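Long-range contacts in multidrug resistance protein (Vibrio cholerae, PDB 1YC9), which probably serves as the trimeric outer-membrane channel of a multidrug efflux pump, letting toxic compounds leave the cell through a long helical tunnel and a beta-barrel: residues 173-178 with 194-199; 145-150 with 218-223; 125-130 with 265-270; 254-259 with 350-355. The protein carries 1 engineered substitution. One frame throughout, in Å; residues are numbered along the deposited sequence.

Contact 1. Residues 173-178 with 194-199; sequences KTVELL and QAKAVA
V175 projects between A195, K196 and A199 in an antiparallel helical hairpin, the coiled-coil element from which the helical barrel of outer membrane factors is built. Helix 117-183 runs out to a short turn and helix 189-223 returns from it; the segment axes approach to 9.0 Å with 164° between their directions, and the backbones are nearest where V175 CA and A195 CA lie 5.5 Å apart. The small side chain of A195 is consistent with this closeness.

The tight part gathers around the CG2 branch of V175. With CG1 anti to the backbone N (chi1 161°), CG2 falls beside that nitrogen and presses on the backbone of the partner helix, 3.4 Å from A195 O. It also meets A195 CB at 3.9 Å and, more distantly, A199 CB. L178, one turn on from V175, brings CD2 to 3.9 Å from A195 CB. L178, A195 and A199 are buried here: Y398 of helix 398-433 touches both L178 and A195, and Y391 of helix 326-391 also packs on L178.

On the more open side, where V175 and K196 are partly exposed, CG1 of V175 meets K196, which also packs on Q379 of the second subunit. The two side chains cross at about a right angle, the lysine aliphatic chain passing over the valine, with K196 CG 3.9 Å from V175 CG1. A bend at the last torsion of K196 (chi4 -77°) turns the ammonium group, which forms a salt bridge with E179 OE2 while NZ remains 3.8 Å from V175 CG1.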
loop_
_atom_site.group_PDB
_atom_site.type_symbol
_atom_site.label_atom_id
_atom_site.label_comp_id
_atom_site.label_asym_id
_atom_site.label_seq_id
_atom_site.Cartn_x
_atom_site.Cartn_y
_atom_site.Cartn_z
ATOM N N LYS A 173 -34.349 29.973 -20.717
ATOM C CA LYS A 173 -35.718 30.329 -21.153
ATOM C C LYS A 173 -36.458 31.094 -20.048
ATOM O O LYS A 173 -37.257 31.980 -20.330
ATOM C CB LYS A 173 -36.529 29.085 -21.592
ATOM C CG LYS A 173 -36.348 28.666 -23.054
ATOM C CD LYS A 173 -37.122 29.621 -23.968
ATOM C CE LYS A 173 -37.146 29.197 -25.455
ATOM N NZ LYS A 173 -37.970 30.207 -26.200
ATOM N N THR A 174 -36.155 30.799 -18.800
ATOM C CA THR A 174 -36.763 31.473 -17.678
ATOM C C THR A 174 -36.228 32.902 -17.508
ATOM O O THR A 174 -36.990 33.830 -17.191
ATOM C CB THR A 174 -36.509 30.685 -16.418
ATOM O OG1 THR A 174 -37.074 29.375 -16.559
ATOM C CG2 THR A 174 -37.233 31.272 -15.227
ATOM N N VAL A 175 -34.918 33.064 -17.660
ATOM C CA VAL A 175 -34.318 34.398 -17.651
ATOM C C VAL A 175 -35.033 35.271 -18.678
ATOM O O VAL A 175 -35.444 36.373 -18.357
ATOM C CB VAL A 175 -32.822 34.349 -17.969
ATOM C CG1 VAL A 175 -32.284 35.741 -18.424
ATOM C CG2 VAL A 175 -32.062 33.823 -16.759
ATOM N N GLU A 176 -35.142 34.772 -19.899
ATOM C CA GLU A 176 -35.613 35.592 -20.993
ATOM C C GLU A 176 -37.108 35.898 -20.936
ATOM O O GLU A 176 -37.534 36.968 -21.389
ATOM C CB GLU A 176 -35.158 35.019 -22.332
ATOM C CG GLU A 176 -36.040 34.031 -23.013
ATOM C CD GLU A 176 -35.391 33.568 -24.308
ATOM O OE1 GLU A 176 -35.868 33.981 -25.397
ATOM O OE2 GLU A 176 -34.381 32.813 -24.223
ATOM N N LEU A 177 -37.883 35.006 -20.319
ATOM C CA LEU A 177 -39.257 35.325 -19.954
ATOM C C LEU A 177 -39.302 36.415 -18.889
ATOM O O LEU A 177 -40.078 37.370 -19.005
ATOM C CB LEU A 177 -40.011 34.094 -19.450
ATOM C CG LEU A 177 -41.462 34.392 -19.025
ATOM C CD1 LEU A 177 -42.312 34.832 -20.190
ATOM C CD2 LEU A 177 -42.070 33.179 -18.342
ATOM N N LEU A 178 -38.502 36.266 -17.832
ATOM C CA LEU A 178 -38.534 37.203 -16.714
ATOM C C LEU A 178 -38.028 38.571 -17.141
ATOM O O LEU A 178 -38.469 39.563 -16.611
ATOM C CB LEU A 178 -37.706 36.716 -15.524
ATOM C CG LEU A 178 -38.451 35.958 -14.420
ATOM C CD1 LEU A 178 -39.193 34.744 -14.985
ATOM C CD2 LEU A 178 -37.485 35.542 -13.317
ATOM N N GLN A 194 -31.844 36.911 -9.815
ATOM C CA GLN A 194 -31.817 35.586 -9.210
ATOM C C GLN A 194 -31.796 34.535 -10.283
ATOM O O GLN A 194 -30.994 33.585 -10.198
ATOM C CB GLN A 194 -33.002 35.401 -8.284
ATOM C CG GLN A 194 -32.856 34.214 -7.326
ATOM C CD GLN A 194 -31.791 34.431 -6.299
ATOM O OE1 GLN A 194 -32.028 35.079 -5.318
ATOM N NE2 GLN A 194 -30.593 33.893 -6.544
ATOM N N ALA A 195 -32.601 34.727 -11.311
ATOM C CA ALA A 195 -32.720 33.783 -12.399
ATOM C C ALA A 195 -31.455 33.704 -13.196
ATOM O O ALA A 195 -31.065 32.624 -13.682
ATOM C CB ALA A 195 -33.893 34.117 -13.286
ATOM N N LYS A 196 -30.805 34.855 -13.370
ATOM C CA LYS A 196 -29.526 34.884 -14.045
ATOM C C LYS A 196 -28.439 34.193 -13.191
ATOM O O LYS A 196 -27.594 33.515 -13.740
ATOM C CB LYS A 196 -29.146 36.318 -14.387
ATOM C CG LYS A 196 -30.030 36.897 -15.452
ATOM C CD LYS A 196 -29.727 38.410 -15.651
ATOM C CE LYS A 196 -30.389 38.917 -16.912
ATOM N NZ LYS A 196 -29.626 38.499 -18.106
ATOM N N ALA A 197 -28.530 34.320 -11.876
ATOM C CA ALA A 197 -27.587 33.696 -10.961
ATOM C C ALA A 197 -27.772 32.160 -11.039
ATOM O O ALA A 197 -26.778 31.408 -11.224
ATOM C CB ALA A 197 -27.802 34.175 -9.582
ATOM N N VAL A 198 -29.030 31.736 -11.026
ATOM C CA VAL A 198 -29.369 30.315 -11.201
ATOM C C VAL A 198 -28.792 29.779 -12.512
ATOM O O VAL A 198 -28.116 28.727 -12.508
ATOM C CB VAL A 198 -30.905 30.066 -11.106
ATOM C CG1 VAL A 198 -31.282 28.625 -11.555
ATOM C CG2 VAL A 198 -31.385 30.280 -9.705
ATOM N N ALA A 199 -28.996 30.484 -13.629
ATOM C CA ALA A 199 -28.565 29.979 -14.940
ATOM C C ALA A 199 -27.028 29.878 -15.023
ATOM O O ALA A 199 -26.502 28.951 -15.632
ATOM C CB ALA A 199 -29.035 30.858 -16.062
#

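Contact 2. Residues 145-150 with 218-223; sequences TSIANA and NALAAL
A150 CB fits between the branches of two leucines, 3.6 Å from L223 CD1 and 3.7 Å from L220 CD2. Both leucines hold CG anti to their own carbonyl carbon and CD1 close to anti to CA (chi2 161° in L220, 165° in L223), yet they offer the alanine different methyls, CD2 from L220 and CD1 from L223. L220 leaves its backbone at a slant to the partner helix, but its CD2 still arrives 3.7 Å from I147 O, so a methyl lies against the backbone as well as against side chains.

I147 splits its two branches between the same leucines. The side chains of I147 and L223 slide past each other in opposite directions, with I147 CG1 3.9 Å from L223 CB, whereas I147 CG2 meets L220 CD2 at the longer separation of 4.2 Å, these two side chains crossing obliquely. L38, I39 and A42 of helix 33-44 also touch I147, which is buried.

S146 marks the partly exposed edge. Its OG lies between the backbone N and the carbonyl carbon and hydrogen-bonds to I143 O one turn back, and L223 CD2 lies 3.8 Å from S146 OG. No hydrogen bond links the two segments, whose axes are 9.9 Å apart. The contact is mainly apolar and joins helices 117-183 and 189-223, which run at 168° in these segments, as the antiparallel hairpin of the outer membrane factor tunnel.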
loop_
_atom_site.group_PDB
_atom_site.type_symbol
_atom_site.label_atom_id
_atom_site.label_comp_id
_atom_site.label_asym_id
_atom_site.label_seq_id
_atom_site.Cartn_x
_atom_site.Cartn_y
_atom_site.Cartn_z
ATOM N N THR A 145 -12.388 -5.184 -15.097
ATOM C CA THR A 145 -13.325 -4.524 -14.223
ATOM C C THR A 145 -12.895 -3.069 -13.977
ATOM O O THR A 145 -13.769 -2.230 -13.803
ATOM C CB THR A 145 -13.563 -5.222 -12.897
ATOM O OG1 THR A 145 -12.345 -5.316 -12.135
ATOM C CG2 THR A 145 -14.037 -6.618 -13.103
ATOM N N SER A 146 -11.589 -2.781 -13.937
ATOM C CA SER A 146 -11.158 -1.395 -13.712
ATOM C C SER A 146 -11.611 -0.518 -14.882
ATOM O O SER A 146 -12.164 0.535 -14.668
ATOM C CB SER A 146 -9.654 -1.303 -13.451
ATOM O OG SER A 146 -8.960 -1.576 -14.635
ATOM N N ILE A 147 -11.481 -1.031 -16.110
ATOM C CA ILE A 147 -11.995 -0.395 -17.296
ATOM C C ILE A 147 -13.516 -0.261 -17.305
ATOM O O ILE A 147 -14.045 0.824 -17.513
ATOM C CB ILE A 147 -11.476 -1.115 -18.594
ATOM C CG1 ILE A 147 -9.976 -0.982 -18.733
ATOM C CG2 ILE A 147 -12.197 -0.561 -19.814
ATOM C CD1 ILE A 147 -9.369 -2.031 -19.605
ATOM N N ALA A 148 -14.253 -1.338 -17.012
ATOM C CA ALA A 148 -15.702 -1.272 -16.971
ATOM C C ALA A 148 -16.225 -0.282 -15.934
ATOM O O ALA A 148 -17.179 0.437 -16.194
ATOM C CB ALA A 148 -16.276 -2.650 -16.697
ATOM N N ASN A 149 -15.615 -0.249 -14.743
ATOM C CA ASN A 149 -15.995 0.698 -13.693
ATOM C C ASN A 149 -15.703 2.155 -14.072
ATOM O O ASN A 149 -16.562 3.011 -13.838
ATOM C CB ASN A 149 -15.412 0.342 -12.336
ATOM C CG ASN A 149 -16.158 -0.822 -11.679
ATOM O OD1 ASN A 149 -17.346 -0.769 -11.454
ATOM N ND2 ASN A 149 -15.443 -1.866 -11.398
ATOM N N ALA A 150 -14.591 2.378 -14.768
ATOM C CA ALA A 150 -14.263 3.704 -15.270
ATOM C C ALA A 150 -15.280 4.115 -16.359
ATOM O O ALA A 150 -15.745 5.255 -16.387
ATOM C CB ALA A 150 -12.842 3.772 -15.728
ATOM N N ASN A 218 -9.445 10.550 -20.281
ATOM C CA ASN A 218 -8.034 10.455 -20.050
ATOM C C ASN A 218 -7.745 9.179 -19.225
ATOM O O ASN A 218 -6.795 8.459 -19.539
ATOM C CB ASN A 218 -7.476 11.676 -19.334
ATOM C CG ASN A 218 -7.559 12.969 -20.164
ATOM O OD1 ASN A 218 -7.890 12.946 -21.353
ATOM N ND2 ASN A 218 -7.298 14.070 -19.527
ATOM N N ALA A 219 -8.550 8.910 -18.202
ATOM C CA ALA A 219 -8.280 7.796 -17.300
ATOM C C ALA A 219 -8.463 6.461 -18.045
ATOM O O ALA A 219 -7.671 5.512 -17.863
ATOM C CB ALA A 219 -9.156 7.854 -16.063
ATOM N N LEU A 220 -9.520 6.402 -18.837
ATOM C CA LEU A 220 -9.780 5.242 -19.706
ATOM C C LEU A 220 -8.635 4.988 -20.677
ATOM O O LEU A 220 -8.179 3.861 -20.812
ATOM C CB LEU A 220 -11.092 5.379 -20.451
ATOM C CG LEU A 220 -12.377 5.120 -19.669
ATOM C CD1 LEU A 220 -13.665 5.713 -20.320
ATOM C CD2 LEU A 220 -12.576 3.589 -19.425
ATOM N N ALA A 221 -8.104 6.030 -21.304
ATOM C CA ALA A 221 -6.960 5.886 -22.165
ATOM C C ALA A 221 -5.788 5.249 -21.410
ATOM O O ALA A 221 -5.166 4.313 -21.916
ATOM C CB ALA A 221 -6.535 7.230 -22.737
ATOM N N ALA A 222 -5.494 5.752 -20.207
ATOM C CA ALA A 222 -4.406 5.224 -19.397
ATOM C C ALA A 222 -4.668 3.757 -18.984
ATOM O O ALA A 222 -3.739 2.906 -19.003
ATOM C CB ALA A 222 -4.184 6.095 -18.150
ATOM N N LEU A 223 -5.912 3.463 -18.672
ATOM C CA LEU A 223 -6.302 2.113 -18.220
ATOM C C LEU A 223 -6.092 1.076 -19.299
ATOM O O LEU A 223 -5.847 -0.089 -18.949
ATOM C CB LEU A 223 -7.743 2.027 -17.696
ATOM C CG LEU A 223 -7.931 2.656 -16.322
ATOM C CD1 LEU A 223 -9.398 2.873 -16.016
ATOM C CD2 LEU A 223 -7.332 1.806 -15.210
#

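Contact 3. Residues 125-130 with 265-270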
loop_
_atom_site.group_PDB
_atom_site.type_symbol
_atom_site.label_atom_id
_atom_site.label_comp_id
_atom_site.label_asym_id
_atom_site.label_seq_id
_atom_site.Cartn_x
_atom_site.Cartn_y
_atom_site.Cartn_z
ATOM N N ALA A 125 6.778 -25.403 -4.469
ATOM C CA ALA A 125 7.025 -24.532 -5.612
ATOM C C ALA A 125 5.906 -24.635 -6.696
ATOM O O ALA A 125 5.539 -23.637 -7.330
ATOM C CB ALA A 125 8.363 -24.878 -6.229
ATOM N N THR A 126 5.397 -25.820 -6.903
ATOM C CA THR A 126 4.334 -26.012 -7.865
ATOM C C THR A 126 3.001 -25.464 -7.342
ATOM O O THR A 126 2.155 -25.045 -8.122
ATOM C CB THR A 126 4.169 -27.481 -8.240
ATOM O OG1 THR A 126 3.883 -28.261 -7.082
ATOM C CG2 THR A 126 5.448 -28.037 -8.763
ATOM N N SER A 127 2.827 -25.480 -6.000
ATOM C CA SER A 127 1.677 -24.882 -5.373
ATOM C C SER A 127 1.749 -23.385 -5.535
ATOM O O SER A 127 0.727 -22.754 -5.772
ATOM C CB SER A 127 1.592 -25.281 -3.891
ATOM O OG SER A 127 1.417 -26.660 -3.789
ATOM N N GLU A 128 2.942 -22.806 -5.417
ATOM C CA GLU A 128 3.121 -21.389 -5.692
ATOM C C GLU A 128 2.833 -21.058 -7.124
ATOM O O GLU A 128 2.256 -20.022 -7.452
ATOM C CB GLU A 128 4.541 -20.886 -5.353
ATOM C CG GLU A 128 4.738 -20.884 -3.838
ATOM C CD GLU A 128 3.999 -19.769 -3.084
ATOM O OE1 GLU A 128 3.315 -18.891 -3.736
ATOM O OE2 GLU A 128 4.113 -19.786 -1.804
ATOM N N LEU A 129 3.218 -21.959 -7.993
ATOM C CA LEU A 129 2.901 -21.719 -9.405
ATOM C C LEU A 129 1.388 -21.746 -9.628
ATOM O O LEU A 129 0.839 -20.944 -10.366
ATOM C CB LEU A 129 3.619 -22.740 -10.280
ATOM C CG LEU A 129 3.263 -22.690 -11.774
ATOM C CD1 LEU A 129 3.554 -21.307 -12.336
ATOM C CD2 LEU A 129 4.030 -23.759 -12.543
ATOM N N ALA A 130 0.703 -22.690 -9.018
ATOM C CA ALA A 130 -0.753 -22.733 -9.141
ATOM C C ALA A 130 -1.394 -21.477 -8.593
ATOM O O ALA A 130 -2.377 -20.967 -9.133
ATOM C CB ALA A 130 -1.366 -24.008 -8.460
ATOM N N ALA A 265 -4.893 -18.245 -2.453
ATOM C CA ALA A 265 -4.601 -18.363 -1.026
ATOM C C ALA A 265 -4.654 -19.798 -0.562
ATOM O O ALA A 265 -3.859 -20.194 0.298
ATOM C CB ALA A 265 -5.547 -17.488 -0.192
ATOM N N ARG A 266 -5.568 -20.583 -1.123
ATOM C CA ARG A 266 -5.583 -22.023 -0.887
ATOM C C ARG A 266 -4.220 -22.650 -1.175
ATOM O O ARG A 266 -3.638 -23.315 -0.318
ATOM C CB ARG A 266 -6.661 -22.694 -1.740
ATOM C CG ARG A 266 -6.733 -24.203 -1.574
ATOM C CD ARG A 266 -8.148 -24.750 -1.469
ATOM N N TRP A 267 -3.721 -22.431 -2.386
ATOM C CA TRP A 267 -2.499 -23.040 -2.835
ATOM C C TRP A 267 -1.297 -22.533 -1.988
ATOM O O TRP A 267 -0.349 -23.265 -1.782
ATOM C CB TRP A 267 -2.247 -22.719 -4.316
ATOM C CG TRP A 267 -3.003 -23.575 -5.206
ATOM C CD1 TRP A 267 -4.007 -23.205 -6.051
ATOM C CD2 TRP A 267 -2.857 -24.990 -5.344
ATOM N NE1 TRP A 267 -4.494 -24.307 -6.718
ATOM C CE2 TRP A 267 -3.805 -25.419 -6.308
ATOM C CE3 TRP A 267 -2.002 -25.933 -4.777
ATOM C CZ2 TRP A 267 -3.892 -26.751 -6.734
ATOM C CZ3 TRP A 267 -2.089 -27.277 -5.202
ATOM C CH2 TRP A 267 -3.049 -27.664 -6.152
ATOM N N ARG A 268 -1.348 -21.300 -1.531
ATOM C CA ARG A 268 -0.239 -20.746 -0.768
ATOM C C ARG A 268 -0.208 -21.359 0.611
ATOM O O ARG A 268 0.899 -21.627 1.153
ATOM C CB ARG A 268 -0.295 -19.251 -0.708
ATOM C CG ARG A 268 0.117 -18.619 -2.004
ATOM C CD ARG A 268 0.758 -17.314 -1.861
ATOM N NE ARG A 268 1.312 -17.011 -3.172
ATOM C CZ ARG A 268 0.738 -16.238 -4.056
ATOM N NH1 ARG A 268 1.341 -16.051 -5.244
ATOM N NH2 ARG A 268 -0.438 -15.652 -3.780
ATOM N N ALA A 269 -1.380 -21.661 1.140
ATOM C CA ALA A 269 -1.477 -22.410 2.401
ATOM C C ALA A 269 -0.949 -23.863 2.251
ATOM O O ALA A 269 -0.196 -24.365 3.072
ATOM C CB ALA A 269 -2.872 -22.368 2.963
ATOM N N GLU A 270 -1.262 -24.519 1.114
ATOM C CA GLU A 270 -0.602 -25.776 0.776
ATOM C C GLU A 270 0.934 -25.709 0.707
ATOM O O GLU A 270 1.598 -26.577 1.233
ATOM C CB GLU A 270 -1.142 -26.341 -0.552
ATOM C CG GLU A 270 -0.638 -27.764 -0.809
ATOM C CD GLU A 270 -0.888 -28.685 0.366
ATOM O OE1 GLU A 270 -2.074 -28.767 0.736
ATOM O OE2 GLU A 270 0.091 -29.277 0.932
HETATM O O HOH W 1 2.959 -19.912 0.712
#
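E128 and R268 form the ionic part of the contact, their side chains crossing at about a right angle. R268 NE donates to the syn lone pair of E128 OE1 at 2.8 Å, with an N-H...O angle of 153°; the carboxylate and guanidinium planes are 34° apart. The guanidinium has a second acidic partner, E135 OE2, at NH2.

One water extends the polar link, donating to E128 OE2 at 2.8 Å and to R268 O at 2.7 Å. Both carboxylate oxygens therefore reach the same arginine, one its side chain and the other its backbone.

A CH-pi contact makes up the aromatic part. A130 CB sits 3.4 Å from the centroid of the W267 five-membered ring, only 3° off the normal. Beside it, W267 CB lies 3.3 Å from S127 O, and S127 OG, hydrogen-bonded to V123 O of its own helix, comes within 3.6 Å of W267 CE3.

Helices 117-183 and 260-281, antiparallel neighbours in the helical barrel, are thus joined near the surface by charge and water as well as by ring packing. The arginine would be expected to help keep E128 ionised, while E135 shares its charge.

Contact 4. Residues 254-259 with 350-355; sequences GLLGHR and VQALHE. Unlike the reference sequence in segment 350-355: H354 (reference Tyr).
L256 and R259, which face helix 326-391, are the ends of a type I beta turn closed by R259 N donating to L256 O at 3.1 Å; R259 then takes the N-cap position of helix 260-281. The turn lies where the chain enters that helix of the barrel characteristic of outer membrane factors, and its closest CA pair across the contact is L256 with A352, 7.5 Å apart.

L256 supplies the apolar part. Its CD1 meets L353 CD2 at 3.8 Å, the two side chains crossing at about a right angle, and its CD2 rests 4.0 Å from A352 CB. I262 touches both L256 and A352 from the following helix.

R259 supplies the polar part. Bends at chi2 (-89°) and chi3 (-50°) fold its chain before the flat end group, whose one face lies on A352 CB, the methyl being over the centre and 3.5 Å from CZ. At the rim, NH1 and NH2 converge end-on upon a single oxygen, E355 OE1, at 2.9 and 3.1 Å. Both come from the same face of the carboxylate, well out of its plane. The buried guanidinium has further partners: NH2 forms a salt bridge with D261 OD1, and NH1 donates to A432 O.

E355 is also held from its own helix: Q351 NE2 donates to E355 OE2 at 3.0 Å, on its anti side, and Q351 OE1 accepts from ND1 of H354, a residue that differs from the reference sequence and packs on A222 of the third subunit.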
loop_
_atom_site.group_PDB
_atom_site.type_symbol
_atom_site.label_atom_id
_atom_site.label_comp_id
_atom_site.label_asym_id
_atom_site.label_seq_id
_atom_site.Cartn_x
_atom_site.Cartn_y
_atom_site.Cartn_z
ATOM N N GLY A 254 -21.351 -21.520 -1.703
ATOM C CA GLY A 254 -21.156 -22.318 -2.907
ATOM C C GLY A 254 -20.786 -21.444 -4.093
ATOM O O GLY A 254 -20.208 -21.905 -5.091
ATOM N N LEU A 255 -21.028 -20.149 -3.948
ATOM C CA LEU A 255 -20.793 -19.230 -5.045
ATOM C C LEU A 255 -19.380 -18.650 -5.149
ATOM O O LEU A 255 -19.172 -17.648 -5.802
ATOM C CB LEU A 255 -21.876 -18.162 -5.127
ATOM C CG LEU A 255 -22.150 -17.202 -3.981
ATOM C CD1 LEU A 255 -23.506 -16.565 -4.174
ATOM C CD2 LEU A 255 -22.053 -17.846 -2.622
ATOM N N LEU A 256 -18.411 -19.315 -4.529
ATOM C CA LEU A 256 -17.042 -18.775 -4.419
ATOM C C LEU A 256 -15.966 -19.437 -5.272
ATOM O O LEU A 256 -14.787 -19.074 -5.156
ATOM C CB LEU A 256 -16.574 -18.836 -2.965
ATOM C CG LEU A 256 -17.495 -18.171 -1.952
ATOM C CD1 LEU A 256 -17.127 -18.618 -0.536
ATOM C CD2 LEU A 256 -17.463 -16.657 -2.093
ATOM N N GLY A 257 -16.348 -20.372 -6.146
ATOM C CA GLY A 257 -15.369 -21.176 -6.868
ATOM C C GLY A 257 -14.711 -20.530 -8.059
ATOM O O GLY A 257 -13.736 -21.039 -8.601
ATOM N N HIS A 258 -15.241 -19.415 -8.521
ATOM C CA HIS A 258 -14.523 -18.682 -9.556
ATOM C C HIS A 258 -13.642 -17.576 -8.914
ATOM O O HIS A 258 -13.097 -16.737 -9.633
ATOM C CB HIS A 258 -15.484 -18.124 -10.622
ATOM N N ARG A 259 -13.487 -17.569 -7.584
ATOM C CA ARG A 259 -12.649 -16.533 -6.972
ATOM C C ARG A 259 -11.205 -17.011 -7.045
ATOM O O ARG A 259 -10.787 -17.908 -6.277
ATOM C CB ARG A 259 -13.011 -16.265 -5.522
ATOM C CG ARG A 259 -14.407 -15.727 -5.299
ATOM C CD ARG A 259 -14.506 -14.261 -5.354
ATOM N NE ARG A 259 -13.543 -13.497 -4.531
ATOM C CZ ARG A 259 -13.796 -12.296 -4.016
ATOM N NH1 ARG A 259 -15.015 -11.792 -4.105
ATOM N NH2 ARG A 259 -12.880 -11.657 -3.322
ATOM N N VAL A 350 -13.635 -14.672 4.125
ATOM C CA VAL A 350 -14.488 -13.718 4.819
ATOM C C VAL A 350 -14.725 -12.490 3.948
ATOM O O VAL A 350 -15.870 -12.041 3.782
ATOM C CB VAL A 350 -13.881 -13.335 6.216
ATOM C CG1 VAL A 350 -14.592 -12.105 6.760
ATOM C CG2 VAL A 350 -13.934 -14.530 7.177
ATOM N N GLN A 351 -13.666 -11.950 3.379
ATOM C CA GLN A 351 -13.769 -10.798 2.535
ATOM C C GLN A 351 -14.601 -11.067 1.272
ATOM O O GLN A 351 -15.330 -10.168 0.841
ATOM C CB GLN A 351 -12.408 -10.300 2.111
ATOM C CG GLN A 351 -12.437 -8.901 1.433
ATOM C CD GLN A 351 -13.417 -7.803 2.041
ATOM O OE1 GLN A 351 -13.785 -7.747 3.310
ATOM N NE2 GLN A 351 -13.833 -6.895 1.122
ATOM N N ALA A 352 -14.503 -12.268 0.711
ATOM C CA ALA A 352 -15.266 -12.597 -0.494
ATOM C C ALA A 352 -16.756 -12.691 -0.161
ATOM O O ALA A 352 -17.587 -12.191 -0.904
ATOM C CB ALA A 352 -14.792 -13.888 -1.071
ATOM N N LEU A 353 -17.073 -13.295 0.978
ATOM C CA LEU A 353 -18.438 -13.387 1.432
ATOM C C LEU A 353 -19.018 -11.980 1.733
ATOM O O LEU A 353 -20.196 -11.735 1.506
ATOM C CB LEU A 353 -18.562 -14.299 2.660
ATOM C CG LEU A 353 -18.338 -15.817 2.452
ATOM C CD1 LEU A 353 -18.294 -16.562 3.761
ATOM C CD2 LEU A 353 -19.399 -16.445 1.547
ATOM N N HIS A 354 -18.182 -11.064 2.232
ATOM C CA HIS A 354 -18.593 -9.704 2.564
ATOM C C HIS A 354 -18.945 -9.012 1.236
ATOM O O HIS A 354 -19.952 -8.304 1.140
ATOM C CB HIS A 354 -17.421 -9.021 3.257
ATOM C CG HIS A 354 -17.568 -7.556 3.529
ATOM N ND1 HIS A 354 -16.468 -6.751 3.754
ATOM C CD2 HIS A 354 -18.654 -6.752 3.674
ATOM C CE1 HIS A 354 -16.871 -5.520 4.027
ATOM N NE2 HIS A 354 -18.191 -5.494 3.972
ATOM N N GLU A 355 -18.083 -9.191 0.251
ATOM C CA GLU A 355 -18.245 -8.526 -1.036
ATOM C C GLU A 355 -19.533 -8.974 -1.723
ATOM O O GLU A 355 -20.342 -8.131 -2.191
ATOM C CB GLU A 355 -17.063 -8.776 -1.930
ATOM C CG GLU A 355 -15.882 -7.882 -1.585
ATOM C CD GLU A 355 -14.573 -8.330 -2.224
ATOM O OE1 GLU A 355 -14.609 -9.096 -3.215
ATOM O OE2 GLU A 355 -13.513 -7.850 -1.744
#

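How the contacts relate
From the N terminus, helix 117-183 passes through 125-130, 145-150 and 173-178 in turn. Contact 1 closes first, when 194-199 returns after the short hairpin turn; contact 2 then closes on 218-223 of the same helix pair, so contact 1 nests inside it. Contact 4 opens at 254-259, before contact 3 closes at 265-270 around both earlier loops, and contact 4 closes last at 350-355, so contacts 3 and 4 cross. Contacts 1 and 2 tie helix 117-183 to helix 189-223; contact 3, centred 67 Å from the centre of contact 1, ties it to helix 260-281. Contact 4, about 7 Å from contact 3 between nearest atoms, ties the loop before helix 260-281 to helix 326-391.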